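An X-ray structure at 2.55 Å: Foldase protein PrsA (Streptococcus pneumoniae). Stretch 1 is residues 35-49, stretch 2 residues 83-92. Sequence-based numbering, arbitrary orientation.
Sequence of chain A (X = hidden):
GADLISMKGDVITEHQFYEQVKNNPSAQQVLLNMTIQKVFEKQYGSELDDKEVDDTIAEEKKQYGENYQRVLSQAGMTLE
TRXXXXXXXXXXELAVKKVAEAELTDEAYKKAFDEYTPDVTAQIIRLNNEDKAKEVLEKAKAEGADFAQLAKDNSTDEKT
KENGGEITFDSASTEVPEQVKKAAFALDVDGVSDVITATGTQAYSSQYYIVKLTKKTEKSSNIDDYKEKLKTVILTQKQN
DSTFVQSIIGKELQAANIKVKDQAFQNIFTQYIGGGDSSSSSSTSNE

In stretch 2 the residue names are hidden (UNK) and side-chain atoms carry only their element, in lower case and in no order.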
# COMPACT_ATOMS: atom_id res chain seq x y z
N THR A 35 -1.28 -17.91 20.72
CA THR A 35 -2.39 -18.71 20.19
C THR A 35 -2.30 -18.88 18.67
O THR A 35 -2.45 -19.99 18.16
CB THR A 35 -3.75 -18.10 20.57
OG1 THR A 35 -3.82 -17.95 21.99
CG2 THR A 35 -4.89 -19.00 20.11
N ILE A 36 -2.07 -17.77 17.98
CA ILE A 36 -1.87 -17.78 16.52
C ILE A 36 -0.69 -18.69 16.16
O ILE A 36 -0.81 -19.51 15.24
CB ILE A 36 -1.68 -16.35 15.96
CG1 ILE A 36 -3.00 -15.57 16.05
CG2 ILE A 36 -1.19 -16.37 14.52
CD1 ILE A 36 -2.85 -14.07 15.93
N GLN A 37 0.43 -18.57 16.88
CA GLN A 37 1.61 -19.41 16.63
C GLN A 37 1.30 -20.90 16.70
O GLN A 37 1.69 -21.64 15.81
CB GLN A 37 2.74 -19.09 17.61
CG GLN A 37 3.86 -20.13 17.60
CD GLN A 37 5.15 -19.63 18.20
OE1 GLN A 37 6.23 -19.92 17.67
NE2 GLN A 37 5.06 -18.89 19.29
N LYS A 38 0.62 -21.32 17.77
CA LYS A 38 0.31 -22.75 17.98
C LYS A 38 -0.61 -23.35 16.92
O LYS A 38 -0.39 -24.48 16.47
CB LYS A 38 -0.30 -22.99 19.37
CG LYS A 38 0.72 -23.09 20.49
CD LYS A 38 0.09 -23.65 21.75
CE LYS A 38 1.11 -23.77 22.88
NZ LYS A 38 2.09 -24.87 22.66
N VAL A 39 -1.63 -22.60 16.51
CA VAL A 39 -2.59 -23.06 15.50
C VAL A 39 -1.92 -23.15 14.12
O VAL A 39 -2.09 -24.14 13.42
CB VAL A 39 -3.85 -22.17 15.46
CG1 VAL A 39 -4.75 -22.53 14.29
CG2 VAL A 39 -4.63 -22.29 16.77
N PHE A 40 -1.18 -22.10 13.75
CA PHE A 40 -0.52 -22.05 12.44
C PHE A 40 0.67 -23.01 12.32
O PHE A 40 1.01 -23.42 11.21
CB PHE A 40 -0.12 -20.62 12.05
CG PHE A 40 -1.24 -19.84 11.41
CD1 PHE A 40 -2.26 -19.28 12.19
CD2 PHE A 40 -1.31 -19.69 10.03
CE1 PHE A 40 -3.30 -18.58 11.60
CE2 PHE A 40 -2.35 -18.99 9.43
CZ PHE A 40 -3.34 -18.43 10.22
N GLU A 41 1.27 -23.38 13.45
CA GLU A 41 2.29 -24.43 13.48
C GLU A 41 1.67 -25.81 13.25
O GLU A 41 2.20 -26.61 12.48
CB GLU A 41 3.06 -24.41 14.81
CG GLU A 41 4.32 -25.26 14.82
CD GLU A 41 5.35 -24.81 13.80
OE1 GLU A 41 5.57 -23.59 13.67
OE2 GLU A 41 5.93 -25.69 13.13
N LYS A 42 0.56 -26.09 13.93
CA LYS A 42 -0.15 -27.37 13.80
C LYS A 42 -0.60 -27.62 12.36
O LYS A 42 -0.43 -28.72 11.84
CB LYS A 42 -1.37 -27.41 14.74
CG LYS A 42 -1.96 -28.80 14.97
CD LYS A 42 -1.11 -29.63 15.92
CE LYS A 42 -1.56 -31.09 15.97
NZ LYS A 42 -2.88 -31.26 16.65
N GLN A 43 -1.15 -26.59 11.72
CA GLN A 43 -1.67 -26.71 10.35
C GLN A 43 -0.57 -26.73 9.29
O GLN A 43 -0.44 -27.70 8.55
CB GLN A 43 -2.65 -25.57 10.04
CG GLN A 43 -3.94 -25.65 10.84
CD GLN A 43 -4.81 -26.84 10.46
OE1 GLN A 43 -4.68 -27.40 9.37
NE2 GLN A 43 -5.69 -27.24 11.37
N TYR A 44 0.23 -25.67 9.24
CA TYR A 44 1.15 -25.43 8.13
C TYR A 44 2.64 -25.60 8.46
O TYR A 44 3.49 -25.41 7.59
CB TYR A 44 0.93 -24.01 7.59
CG TYR A 44 -0.52 -23.71 7.23
CD1 TYR A 44 -1.04 -24.08 6.00
CD2 TYR A 44 -1.35 -23.05 8.13
CE1 TYR A 44 -2.36 -23.81 5.67
CE2 TYR A 44 -2.68 -22.77 7.81
CZ TYR A 44 -3.18 -23.15 6.57
OH TYR A 44 -4.48 -22.88 6.23
N GLY A 45 2.97 -25.98 9.70
CA GLY A 45 4.36 -26.02 10.18
C GLY A 45 5.30 -26.92 9.38
O GLY A 45 6.43 -26.53 9.07
N SER A 46 4.82 -28.13 9.07
CA SER A 46 5.56 -29.11 8.27
C SER A 46 6.01 -28.62 6.88
O SER A 46 7.06 -29.04 6.38
CB SER A 46 4.73 -30.39 8.09
OG SER A 46 3.40 -30.08 7.71
N GLU A 47 5.22 -27.73 6.27
CA GLU A 47 5.53 -27.19 4.94
C GLU A 47 6.72 -26.23 4.92
O GLU A 47 7.37 -26.08 3.88
CB GLU A 47 4.32 -26.46 4.35
CG GLU A 47 3.10 -27.35 4.16
CD GLU A 47 1.99 -26.65 3.41
OE1 GLU A 47 0.88 -26.55 3.97
OE2 GLU A 47 2.23 -26.22 2.26
N LEU A 48 7.01 -25.59 6.05
CA LEU A 48 8.01 -24.54 6.11
C LEU A 48 9.38 -25.07 6.52
O LEU A 48 9.52 -25.73 7.56
CB LEU A 48 7.57 -23.44 7.09
CG LEU A 48 8.44 -22.18 7.19
CD1 LEU A 48 8.75 -21.57 5.83
CD2 LEU A 48 7.74 -21.17 8.08
N ASP A 49 10.38 -24.78 5.69
CA ASP A 49 11.77 -25.16 5.93
C ASP A 49 12.42 -24.15 6.87
O ASP A 49 12.12 -22.95 6.81
CB ASP A 49 12.52 -25.22 4.60
CG ASP A 49 13.89 -25.88 4.70
OD1 ASP A 49 14.12 -26.69 5.62
OD2 ASP A 49 14.75 -25.57 3.84
N UNK A 83 12.89 -15.39 16.19
CA UNK A 83 12.98 -16.48 15.21
C UNK A 83 11.65 -17.24 15.11
O UNK A 83 11.25 -17.63 14.02
c UNK A 83 14.13 -17.43 15.58
c UNK A 83 14.51 -18.43 14.50
n UNK A 83 16.75 -21.57 14.62
c UNK A 83 15.64 -19.34 14.97
c UNK A 83 15.68 -20.63 14.16
N UNK A 84 10.97 -17.41 16.24
CA UNK A 84 9.63 -18.01 16.29
C UNK A 84 8.55 -17.11 15.67
O UNK A 84 7.63 -17.60 15.02
c UNK A 84 9.26 -18.37 17.72
N UNK A 85 8.66 -15.80 15.91
CA UNK A 85 7.74 -14.81 15.32
C UNK A 85 7.84 -14.75 13.79
O UNK A 85 6.82 -14.67 13.11
c UNK A 85 6.99 -12.36 15.51
c UNK A 85 7.19 -11.07 16.28
n UNK A 85 6.09 -10.44 16.69
c UNK A 85 8.01 -13.42 15.90
o UNK A 85 8.32 -10.63 16.51
N UNK A 86 9.07 -14.76 13.27
CA UNK A 86 9.33 -14.77 11.82
C UNK A 86 8.71 -16.02 11.19
O UNK A 86 8.04 -15.93 10.16
c UNK A 86 11.44 -13.38 11.93
c UNK A 86 12.96 -13.40 12.06
c UNK A 86 10.84 -14.72 11.50
c UNK A 86 11.08 -14.93 10.00
N UNK A 87 8.94 -17.17 11.81
CA UNK A 87 8.34 -18.44 11.41
C UNK A 87 6.80 -18.36 11.35
O UNK A 87 6.20 -18.80 10.37
n UNK A 87 8.25 -25.18 11.00
n UNK A 87 8.46 -23.34 12.37
c UNK A 87 8.79 -23.99 11.24
c UNK A 87 8.78 -19.56 12.36
n UNK A 87 9.65 -23.47 10.36
c UNK A 87 8.24 -20.93 12.01
c UNK A 87 8.96 -22.03 12.77
N UNK A 88 6.18 -17.79 12.38
CA UNK A 88 4.72 -17.62 12.43
C UNK A 88 4.22 -16.74 11.28
O UNK A 88 3.24 -17.09 10.61
c UNK A 88 4.28 -17.00 13.78
o UNK A 88 4.82 -17.76 14.86
c UNK A 88 2.76 -16.95 13.89
N UNK A 89 4.90 -15.62 11.05
CA UNK A 89 4.60 -14.71 9.93
C UNK A 89 4.65 -15.44 8.59
O UNK A 89 3.76 -15.27 7.75
c UNK A 89 5.59 -13.54 9.91
o UNK A 89 5.61 -12.90 8.65
N UNK A 90 5.69 -16.24 8.39
CA UNK A 90 5.84 -17.04 7.18
C UNK A 90 4.73 -18.08 7.03
O UNK A 90 4.26 -18.31 5.93
c UNK A 90 7.22 -17.69 7.10
c UNK A 90 9.64 -17.43 6.48
c UNK A 90 8.33 -16.71 6.76
c UNK A 90 10.82 -16.47 6.47
n UNK A 90 10.72 -15.43 5.41
N UNK A 91 4.32 -18.70 8.14
CA UNK A 91 3.21 -19.66 8.12
C UNK A 91 1.84 -19.01 7.85
O UNK A 91 0.96 -19.64 7.28
c UNK A 91 4.25 -22.01 11.09
c UNK A 91 4.39 -22.52 8.64
c UNK A 91 3.15 -20.47 9.43
c UNK A 91 4.33 -21.42 9.69
N UNK A 92 1.68 -17.75 8.26
CA UNK A 92 0.46 -16.99 7.98
C UNK A 92 0.38 -16.63 6.49
O UNK A 92 -0.61 -16.95 5.82
c UNK A 92 0.35 -15.73 8.87
c UNK A 92 -0.77 -14.80 8.41
c UNK A 92 0.13 -16.14 10.33

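Stretch 2 is a single run of helix that crosses the helix of stretch 1 at 58°, with the axes 9.5 Å apart at their closest. Its positions are read from the atoms in order.

Position 83 carries four carbons in a row ending in a nitrogen. The chain is extended, with every chi angle in the t well, and nothing on stretch 1 is within reach. This is Lys83.

Position 84 has one side-chain carbon and nothing more. That CB lies 3.4 Å from OE1 of Gln37. The residue is Ala84, and the amide end of Gln37 lies against it.

Position 85 has three carbons, the third bearing one oxygen and one nitrogen. Its CA-to-CB bond points away from stretch 1, and the side chain makes no contact there. This is a terminal amide on a two-carbon arm beyond CA, so Gln85.

Position 86 has four carbons, forked at the first, with one arm two carbons long. It is buried but makes no contact with stretch 1. The branching gives Ile86.

Position 87 has three carbons, a nitrogen, then a carbon holding two more nitrogens. This is a guanidinium group, and it reaches the carboxylate of Glu41. The residue is Arg87. Its NE donates to OE1 of Glu41 at 3.2 Å, and its NH2 donates to OE2 of Glu41, also at 3.2 Å. The salt bridge is thus two-pronged. NH2 also lies 3.0 Å from O of Gly45, and NH1 is 3.6 Å from CG of Leu48.

Position 88 has one carbon bearing an oxygen and a carbon. It faces Ile36 and Gln37. The fork is that of Thr88. Its OG1 donates to O of Ala84 at 2.8 Å, one turn back, which satisfies the hydroxyl within its own helix. CG2 of Thr88 is 4.0 Å from CG2 of Ile36.

Position 89 has one carbon, then one oxygen. Its CA-to-CB bond points away from stretch 1, and the residue is exposed. This is Ser89.

Position 90 again has four carbons in a row ending in a nitrogen. Its CB is 3.7 Å from CD2 of Leu48, but the end of the chain leads away. This is Lys90, whose NZ is hydrogen-bonded elsewhere in the structure.

Position 91 has four carbons, forked at the second. It is buried against Phe40, Tyr44, Gly45 and Leu48. The residue is Leu91. CD2 of Leu91 lies 3.7 Å from CB of Leu48 and 3.9 Å from CB of Tyr44.

Position 92 has one carbon bearing two more. One branch sits over a face of the Phe40 ring. This is Val92. CG2 of Val92 is 3.9 Å from the ring centroid, a CH-pi contact, and 4.4 Å from CG2 of Ile36.

The contact buries 684 Å² in all. Leu91 gives the largest share and packs among apolar side chains, while Val92 covers the Phe40 ring. Beside this packing, the salt bridge from Arg87 ties the helices together through Glu41.

Stretch 2 (83-92) KAQIRTSKLV
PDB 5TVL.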